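Local coordinates for DUF3299 domain-containing protein (Pseudomonas aeruginosa, PDB 4HSP), which is of unknown function; it belongs to the DUF3299 family, carries a signal sequence in its natural form, and packs as four copies in the crystal assembly, at the interface of chains A and B and the interface of chains A and C. Coordinates in Å, arbitrary orientation; residue numbers count along the deposited sequence, not the author numbering. Chains: chain A/B/C, hypothetical protein.

Contact 1: the interface of chains A and B. Residues chain A 65, 87, 130; chain B 71, 108-109.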
ATOM      1  N   PRO A  65       9.553   3.231  -9.293  1.00 57.68           N
ATOM      2  CA  PRO A  65       9.815   4.648  -9.594  1.00 59.12           C
ATOM      3  C   PRO A  65      11.267   5.061  -9.418  1.00 63.02           C
ATOM      4  O   PRO A  65      11.946   4.582  -8.497  1.00 61.31           O
ATOM      5  CB  PRO A  65       8.909   5.397  -8.615  1.00 61.90           C
ATOM      6  CG  PRO A  65       8.596   4.449  -7.561  1.00 64.52           C
ATOM      7  CD  PRO A  65       8.630   3.093  -8.144  1.00 58.85           C
ATOM      8  N   ILE A  87      13.296  -4.194  -4.716  1.00 67.56           N
ATOM      9  CA  ILE A  87      12.979  -3.717  -3.367  1.00 67.57           C
ATOM     10  C   ILE A  87      12.853  -4.858  -2.363  1.00 68.52           C
ATOM     11  O   ILE A  87      13.590  -4.880  -1.378  1.00 70.08           O
ATOM     12  CB  ILE A  87      11.671  -2.866  -3.425  1.00 72.03           C
ATOM     13  CG1 ILE A  87      11.861  -1.608  -4.309  1.00 72.71           C
ATOM     14  CG2 ILE A  87      11.131  -2.510  -2.032  1.00 75.11           C
ATOM     15  CD1 ILE A  87      11.071  -1.675  -5.572  1.00 84.96           C
ATOM     16  N   LEU A 130      20.077   0.937  -8.817  1.00 66.98           N
ATOM     17  CA  LEU A 130      19.085  -0.066  -8.472  1.00 64.35           C
ATOM     18  C   LEU A 130      19.187  -1.277  -9.364  1.00 65.17           C
ATOM     19  O   LEU A 130      19.011  -2.391  -8.877  1.00 65.07           O
ATOM     20  CB  LEU A 130      17.687   0.561  -8.598  1.00 64.54           C
ATOM     21  CG  LEU A 130      16.570   0.040  -7.693  1.00 68.75           C
ATOM     22  CD1 LEU A 130      16.955   0.074  -6.200  1.00 69.02           C
ATOM     23  CD2 LEU A 130      15.327   0.863  -7.892  1.00 72.26           C
TER
ATOM     24  N   ALA B  71      19.929   5.774  -5.524  1.00102.65           N
ATOM     25  CA  ALA B  71      19.757   4.571  -4.693  1.00101.42           C
ATOM     26  C   ALA B  71      18.264   4.102  -4.566  1.00101.34           C
ATOM     27  O   ALA B  71      18.007   3.055  -3.961  1.00100.83           O
ATOM     28  CB  ALA B  71      20.329   4.836  -3.302  1.00101.09           C
HETATM   29  N   MSE B 108      10.792   4.067  -0.536  1.00 94.25           N
HETATM   30  CA  MSE B 108       9.517   4.427  -1.183  0.50 92.97           C
HETATM   31  C   MSE B 108       8.357   3.534  -0.725  1.00 96.50           C
HETATM   32  O   MSE B 108       7.210   3.989  -0.646  1.00 93.24           O
HETATM   33  CB  MSE B 108       9.653   4.310  -2.712  0.50 97.20           C
HETATM   34  CG  MSE B 108      11.059   4.562  -3.218  0.50106.51           C
HETATM   35 SE   MSE B 108      11.371   3.816  -4.997  0.38118.64          SE
HETATM   36  CE  MSE B 108      11.942   2.061  -4.516  0.50117.83           C
ATOM     37  N   ASP B 109       8.669   2.243  -0.456  1.00 96.53           N
ATOM     38  CA  ASP B 109       7.750   1.176  -0.049  1.00 96.63           C
ATOM     39  C   ASP B 109       7.055   1.459   1.296  1.00 94.79           C
ATOM     40  O   ASP B 109       5.816   1.467   1.357  1.00 93.01           O
ATOM     41  CB  ASP B 109       8.481  -0.203  -0.006  1.00102.08           C
ATOM     42  CG  ASP B 109       9.684  -0.344   0.933  1.00118.53           C
ATOM     43  OD1 ASP B 109       9.469  -0.547   2.154  1.00118.93           O
ATOM     44  OD2 ASP B 109      10.834  -0.353   0.434  1.00126.11           O
TER

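Contact 2: the interface of chains A and C. Residues chain A 23-26; chain C 5, 7, 116, 145.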
ATOM      1  N   LEU A  23      11.219 -15.430  -6.592  1.00 48.32           N
ATOM      2  CA  LEU A  23      11.399 -15.554  -5.146  1.00 47.34           C
ATOM      3  C   LEU A  23      12.575 -16.465  -4.868  1.00 51.66           C
ATOM      4  O   LEU A  23      12.363 -17.675  -4.744  1.00 51.97           O
ATOM      5  CB  LEU A  23      10.148 -16.115  -4.462  1.00 47.98           C
ATOM      6  CG  LEU A  23       9.038 -15.154  -4.135  1.00 52.43           C
ATOM      7  CD1 LEU A  23       7.761 -15.916  -3.913  1.00 52.77           C
ATOM      8  CD2 LEU A  23       9.407 -14.285  -2.914  1.00 51.41           C
ATOM      9  N   PRO A  24      13.819 -15.927  -4.790  1.00 48.53           N
ATOM     10  CA  PRO A  24      14.993 -16.792  -4.557  1.00 48.63           C
ATOM     11  C   PRO A  24      14.950 -17.632  -3.280  1.00 51.44           C
ATOM     12  O   PRO A  24      14.380 -17.228  -2.280  1.00 52.73           O
ATOM     13  CB  PRO A  24      16.157 -15.799  -4.443  1.00 50.52           C
ATOM     14  CG  PRO A  24      15.702 -14.588  -5.033  1.00 54.13           C
ATOM     15  CD  PRO A  24      14.221 -14.519  -4.965  1.00 49.90           C
ATOM     16  N   ILE A  25      15.644 -18.764  -3.298  1.00 46.32           N
ATOM     17  CA  ILE A  25      15.796 -19.621  -2.131  1.00 46.61           C
ATOM     18  C   ILE A  25      16.511 -18.816  -1.046  1.00 53.50           C
ATOM     19  O   ILE A  25      17.245 -17.865  -1.358  1.00 53.92           O
ATOM     20  CB  ILE A  25      16.512 -20.951  -2.450  1.00 48.27           C
ATOM     21  CG1 ILE A  25      17.880 -20.722  -3.109  1.00 46.95           C
ATOM     22  CG2 ILE A  25      15.600 -21.866  -3.282  1.00 46.16           C
ATOM     23  CD1 ILE A  25      18.887 -21.926  -2.922  1.00 45.40           C
ATOM     24  N   HIS A  26      16.231 -19.154   0.203  1.00 51.58           N
ATOM     25  CA  HIS A  26      16.716 -18.484   1.399  1.00 54.54           C
ATOM     26  C   HIS A  26      18.230 -18.254   1.404  1.00 58.20           C
ATOM     27  O   HIS A  26      18.675 -17.140   1.674  1.00 57.51           O
ATOM     28  CB  HIS A  26      16.314 -19.302   2.629  1.00 57.99           C
ATOM     29  CG  HIS A  26      16.767 -18.711   3.915  1.00 63.90           C
ATOM     30  ND1 HIS A  26      16.070 -17.682   4.514  1.00 66.65           N
ATOM     31  CD2 HIS A  26      17.819 -19.053   4.698  1.00 68.60           C
ATOM     32  CE1 HIS A  26      16.703 -17.434   5.650  1.00 68.58           C
ATOM     33  NE2 HIS A  26      17.783 -18.220   5.790  1.00 69.85           N
TER
ATOM     34  N   GLU C   5      12.894 -26.631   3.221  1.00 53.97           N
ATOM     35  CA  GLU C   5      12.587 -25.507   2.342  1.00 50.51           C
ATOM     36  C   GLU C   5      12.124 -26.034   0.994  1.00 53.81           C
ATOM     37  O   GLU C   5      12.739 -26.919   0.420  1.00 55.40           O
ATOM     38  CB  GLU C   5      13.773 -24.554   2.179  1.00 50.72           C
ATOM     39  CG  GLU C   5      13.430 -23.354   1.308  1.00 58.51           C
ATOM     40  CD  GLU C   5      14.535 -22.370   0.994  1.00 69.93           C
ATOM     41  OE1 GLU C   5      15.597 -22.410   1.656  1.00 58.88           O
ATOM     42  OE2 GLU C   5      14.314 -21.523   0.102  1.00 62.05           O
ATOM     43  N   THR C   7      10.526 -24.915  -3.054  1.00 45.98           N
ATOM     44  CA  THR C   7      10.412 -23.923  -4.117  1.00 43.75           C
ATOM     45  C   THR C   7       9.030 -24.150  -4.695  1.00 49.96           C
ATOM     46  O   THR C   7       8.498 -25.250  -4.552  1.00 51.50           O
ATOM     47  CB  THR C   7      11.525 -24.039  -5.156  1.00 49.59           C
ATOM     48  OG1 THR C   7      11.323 -25.219  -5.944  1.00 53.09           O
ATOM     49  CG2 THR C   7      12.935 -23.989  -4.545  1.00 45.87           C
ATOM     50  N   TRP C 116       7.935 -15.810   4.609  1.00 49.61           N
ATOM     51  CA  TRP C 116       8.297 -17.210   4.799  1.00 49.66           C
ATOM     52  C   TRP C 116       7.172 -17.828   5.646  1.00 51.91           C
ATOM     53  O   TRP C 116       6.870 -17.313   6.722  1.00 49.74           O
ATOM     54  CB  TRP C 116       9.671 -17.383   5.505  1.00 49.78           C
ATOM     55  CG  TRP C 116      10.853 -17.103   4.633  1.00 50.14           C
ATOM     56  CD1 TRP C 116      11.675 -16.012   4.682  1.00 53.32           C
ATOM     57  CD2 TRP C 116      11.299 -17.896   3.528  1.00 48.86           C
ATOM     58  NE1 TRP C 116      12.571 -16.049   3.639  1.00 52.51           N
ATOM     59  CE2 TRP C 116      12.369 -17.201   2.919  1.00 52.74           C
ATOM     60  CE3 TRP C 116      10.894 -19.130   2.986  1.00 49.18           C
ATOM     61  CZ2 TRP C 116      13.065 -17.718   1.822  1.00 50.68           C
ATOM     62  CZ3 TRP C 116      11.576 -19.635   1.891  1.00 49.35           C
ATOM     63  CH2 TRP C 116      12.624 -18.919   1.297  1.00 49.58           C
ATOM     64  N   TYR C 145       9.940 -12.079   4.481  1.00 55.60           N
ATOM     65  CA  TYR C 145      11.038 -12.488   3.604  1.00 54.64           C
ATOM     66  C   TYR C 145      12.080 -11.392   3.683  1.00 63.37           C
ATOM     67  O   TYR C 145      11.808 -10.239   3.327  1.00 63.69           O
ATOM     68  CB  TYR C 145      10.512 -12.686   2.173  1.00 52.75           C
ATOM     69  CG  TYR C 145      11.503 -13.217   1.163  1.00 53.14           C
ATOM     70  CD1 TYR C 145      12.358 -12.356   0.474  1.00 54.31           C
ATOM     71  CD2 TYR C 145      11.490 -14.557   0.785  1.00 53.25           C
ATOM     72  CE1 TYR C 145      13.233 -12.831  -0.502  1.00 51.46           C
ATOM     73  CE2 TYR C 145      12.339 -15.039  -0.214  1.00 52.54           C
ATOM     74  CZ  TYR C 145      13.219 -14.174  -0.842  1.00 55.85           C
ATOM     75  OH  TYR C 145      14.038 -14.656  -1.827  1.00 53.77           O
TER

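Contact 1: the interface of chains A and B
The main-chain oxygen of A:Pro65 faces the selenium of B:Met108, O to SE 3.6 Å, a polar approach but not a hydrogen bond. The oxygen lies roughly beyond the selenium end of the CG-SE bond, at an angle of about 146° at SE, where a polarisable chalcogen may welcome an electron-rich atom. The selenium comes from labelling of the protein; sulfur would occupy this place in the natural methionine. A:Pro65 also offers its ring, with CG 3.8 Å from SE of B:Met108, so the selenium rests beside both the carbonyl and the ring carbon.

Beyond SE the methionine bends sharply (chi3 -88°), which swings its terminal methyl away from the proline and towards A:Ile87. There CE of B:Met108 meets CG1 of A:Ile87 at 3.7 Å, the two side chains crossing at about a right angle. The other branch of A:Ile87 serves the neighbouring residue: its CG2 methyl lies 3.3 Å from OD2 of B:Asp109, while the two side chains run past each other in opposite directions. A chi1 of 59° places the carboxylate between the aspartate's own backbone N and carbonyl carbon and brings OD2 alongside this methyl. The isoleucine is thus divided, one arm against the methionine methyl and the other against the carboxylate.

At the far end of the patch, A:Leu130 makes a lighter contact through CD1, 3.9 Å from the main-chain O of B:Ala71.

Two-fold symmetry repeats the patch with the chains exchanged, although the structure alone does not show that this pairing persists in solution. Chain A supplies A:Pro65 near the end of strand 55-68, together with two loop residues, A:Ile87 and A:Leu130. Chain B answers with loops: B:Ala71 connects strands 55-68 and 73-75, and B:Met108 and B:Asp109 directly follow strand 105-107.

Contact 2: the interface of chains A and C
C:Trp116 lies between two rings: C:Tyr145 of its own chain covers one indole face near the rim, and A:His26 comes across the interface to the other. The histidine turns an edge to the five-membered indole ring, with planes at 76° and centroids 5.5 Å apart; NE1 of the tryptophan lies in the imidazole plane at that edge. On the same indole face, CB of A:His26 sits 3.7 Å from CZ2 of C:Trp116. C:Tyr145 in turn takes CD2 of A:Leu23 over one face, towards the rim, and the carbonyl O of A:Pro24 in plane at its edge. The phenol OH of C:Tyr145 donates a short hydrogen bond to O of A:Pro24, 2.6 Å, somewhat tilted from the carbonyl plane.

A second hydrogen bond joins the start of helix 26-34 to strand 4-5. The backbone N of A:His26 donates to OE2 of C:Glu5 at 3.0 Å, nearly straight (166° at H), and meets that oxygen's syn lone pair, on the side of OE1. The glutamate reaches it fully stretched, with CG opposite the backbone N (chi1 -178°). Its carboxylate resembles a helix cap supplied by the partner, and the helix end may favour its negative charge. The patch recurs with the chains exchanged in a two-fold interface, whose role in solution the structure alone does not show. Alongside, A:Ile25 and C:Thr7 point the same way, and their CG2 methyls touch at 3.6 Å.

Chain A takes part in both contacts, but with different residues; the centres of the C-alpha atoms of contact 1 and contact 2 lie about 21 Å apart. Contact 1 draws on strand 55-68 and several loops, whereas contact 2 uses the segment leading into helix 26-34 against strands 4-5 and 115-118 of the partner. Each interface has its own two-fold symmetry, so every copy can carry both surfaces and meet two different neighbours. Two such pairings could together build the four-copy assembly, with contact 2 the more polar of the two patches described. The tetramer may nonetheless reflect crystal packing.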